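Local structure of cyclodipeptide synthase, BtCDPS (Bacillus thermoamylovorans, 6ZTU) at the (2S)-hexane-1,2-diol site. The protein makes cyclodipeptides, the members of its family joining two aminoacyl groups taken from aminoacyl-tRNAs. Coordinates in Å, arbitrary orientation; residue numbers count along the deposited sequence, not the author numbering.

The (2S)-hexane-1,2-diol site. Residues 32-33, 62-64, 113, 176, 180, 184, 198, 200. With 0RE ((2S)-hexane-1,2-diol), chain B.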
# COMPACT_ATOMS: atom_id res chain seq x y z
N GLY A 32 1.23 -0.71 -4.91
CA GLY A 32 1.60 -1.00 -3.54
C GLY A 32 2.19 -2.40 -3.41
O GLY A 32 1.53 -3.38 -3.76
N ILE A 33 3.43 -2.49 -2.94
CA ILE A 33 4.13 -3.77 -2.80
C ILE A 33 4.25 -4.05 -1.31
O ILE A 33 4.94 -3.33 -0.59
CB ILE A 33 5.52 -3.75 -3.46
CG1 ILE A 33 5.44 -3.22 -4.90
CG2 ILE A 33 6.16 -5.14 -3.40
CD1 ILE A 33 4.48 -3.98 -5.79
N LEU A 62 5.38 1.86 -4.75
CA LEU A 62 5.48 2.19 -3.33
C LEU A 62 5.89 0.94 -2.55
O LEU A 62 5.18 -0.08 -2.59
CB LEU A 62 4.15 2.71 -2.78
CG LEU A 62 4.20 3.19 -1.33
CD1 LEU A 62 5.02 4.49 -1.19
CD2 LEU A 62 2.78 3.37 -0.78
N LEU A 63 6.99 1.04 -1.82
CA LEU A 63 7.50 -0.01 -0.95
C LEU A 63 7.34 0.38 0.51
O LEU A 63 7.13 1.54 0.84
CB LEU A 63 8.98 -0.28 -1.24
CG LEU A 63 9.37 -0.52 -2.69
CD1 LEU A 63 10.87 -0.82 -2.78
CD2 LEU A 63 8.56 -1.65 -3.29
N ALA A 64 7.48 -0.61 1.39
CA ALA A 64 7.31 -0.35 2.81
C ALA A 64 8.47 0.46 3.39
O ALA A 64 9.63 0.24 3.03
CB ALA A 64 7.16 -1.66 3.58
N PHE A 113 7.31 4.40 1.91
CA PHE A 113 6.46 5.42 2.52
C PHE A 113 7.17 6.22 3.61
O PHE A 113 6.54 7.11 4.19
CB PHE A 113 5.12 4.82 3.03
CG PHE A 113 5.23 3.72 4.08
CD1 PHE A 113 5.77 3.97 5.34
CD2 PHE A 113 4.67 2.48 3.84
CE1 PHE A 113 5.82 2.96 6.31
CE2 PHE A 113 4.71 1.46 4.80
CZ PHE A 113 5.28 1.71 6.04
N TYR A 176 2.63 0.87 11.47
CA TYR A 176 2.77 0.61 10.04
C TYR A 176 1.56 1.13 9.27
O TYR A 176 1.69 1.81 8.24
CB TYR A 176 2.96 -0.89 9.82
CG TYR A 176 3.04 -1.32 8.38
CD1 TYR A 176 4.26 -1.37 7.72
CD2 TYR A 176 1.91 -1.71 7.69
CE1 TYR A 176 4.34 -1.76 6.39
CE2 TYR A 176 1.98 -2.10 6.37
CZ TYR A 176 3.20 -2.12 5.73
OH TYR A 176 3.27 -2.53 4.42
N GLU A 180 1.46 4.21 6.36
CA GLU A 180 1.15 3.98 4.95
C GLU A 180 -0.13 4.67 4.53
O GLU A 180 -0.31 4.97 3.34
CB GLU A 180 1.03 2.48 4.65
CG GLU A 180 -0.16 1.80 5.36
CD GLU A 180 -0.41 0.35 4.94
OE1 GLU A 180 0.15 -0.11 3.93
OE2 GLU A 180 -1.18 -0.34 5.66
N PHE A 184 -2.84 5.99 0.71
CA PHE A 184 -4.21 5.59 0.37
C PHE A 184 -5.11 6.81 0.21
O PHE A 184 -6.04 6.80 -0.60
CB PHE A 184 -4.81 4.71 1.47
CG PHE A 184 -4.21 3.33 1.62
CD1 PHE A 184 -2.90 3.16 2.04
CD2 PHE A 184 -5.00 2.20 1.41
CE1 PHE A 184 -2.38 1.88 2.22
CE2 PHE A 184 -4.48 0.91 1.59
CZ PHE A 184 -3.17 0.76 2.00
N LEU A 198 -4.12 4.17 -6.23
CA LEU A 198 -3.31 3.14 -5.59
C LEU A 198 -3.90 1.78 -5.95
O LEU A 198 -5.12 1.60 -5.90
CB LEU A 198 -3.31 3.34 -4.07
CG LEU A 198 -2.71 2.23 -3.20
CD1 LEU A 198 -1.21 2.11 -3.47
CD2 LEU A 198 -2.99 2.54 -1.73
N TYR A 200 -3.86 -2.51 -5.64
CA TYR A 200 -3.53 -3.62 -4.76
C TYR A 200 -4.48 -4.75 -5.10
O TYR A 200 -5.46 -4.56 -5.81
CB TYR A 200 -3.63 -3.21 -3.29
CG TYR A 200 -2.94 -4.14 -2.33
CD1 TYR A 200 -1.57 -4.33 -2.38
CD2 TYR A 200 -3.68 -4.82 -1.36
CE1 TYR A 200 -0.94 -5.20 -1.50
CE2 TYR A 200 -3.06 -5.68 -0.48
CZ TYR A 200 -1.69 -5.86 -0.55
OH TYR A 200 -1.07 -6.72 0.34
O01 0RE B . -0.91 -2.06 2.14
C02 0RE B . -0.70 -2.73 0.93
C03 0RE B . -0.33 -1.70 -0.13
O04 0RE B . -1.49 -1.07 -0.59
C05 0RE B . 0.63 -0.69 0.47
C06 0RE B . 1.90 -1.40 0.94
C07 0RE B . 2.77 -0.38 1.67
C08 0RE B . 4.01 -0.17 0.81
O HOH W 1 -1.97 -2.71 4.94
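Nearly all of (2S)-hexane-1,2-diol is buried, 267 of its 283 Å² hidden in a pocket between strands 28-32, 58-63 and 196-200 and helix 167-191. The polar head is recognised chiefly by Glu180, whose carboxylate accepts a hydrogen bond from the terminal hydroxyl O01 at OE1 (2.9 Å), the donor lying 26° out of the carboxylate plane. CG of Glu180 takes the crowded place between backbone N and carbonyl carbon (chi1 66°), and the chain then extends to deliver the carboxylate. Its other oxygen, OE2, lies 2.6 Å from a water that also bonds O01, so both oxygens serve one hydroxyl. Phe184 points its edge at the primary hydroxyl, CZ lying 3.6 Å from O01 in the ring plane, while Leu198 CD2 packs over the ring's centre and backs it. Tyr200, with CG anti to the backbone N (chi1 -164°), lays its flat face against the diol, C02 sitting 3.7 Å from the ring centroid in a CH-pi contact. An alanine here would remove that wall and would probably let the head shift from Glu180. Apolar Leu62, through CG, and Phe113, through CD2, suit the alkyl tail, beside which Tyr176 sets its hydroxyl OH 3.5 Å from C07, while slim Gly32 lets C03 approach its CA to 4.0 Å. The diol probably comes from crystallisation; Tyr176, Glu180 and Tyr200 probably belong to the conserved active site, where this synthase is likely to hold an aminoacyl group during cyclodipeptide formation.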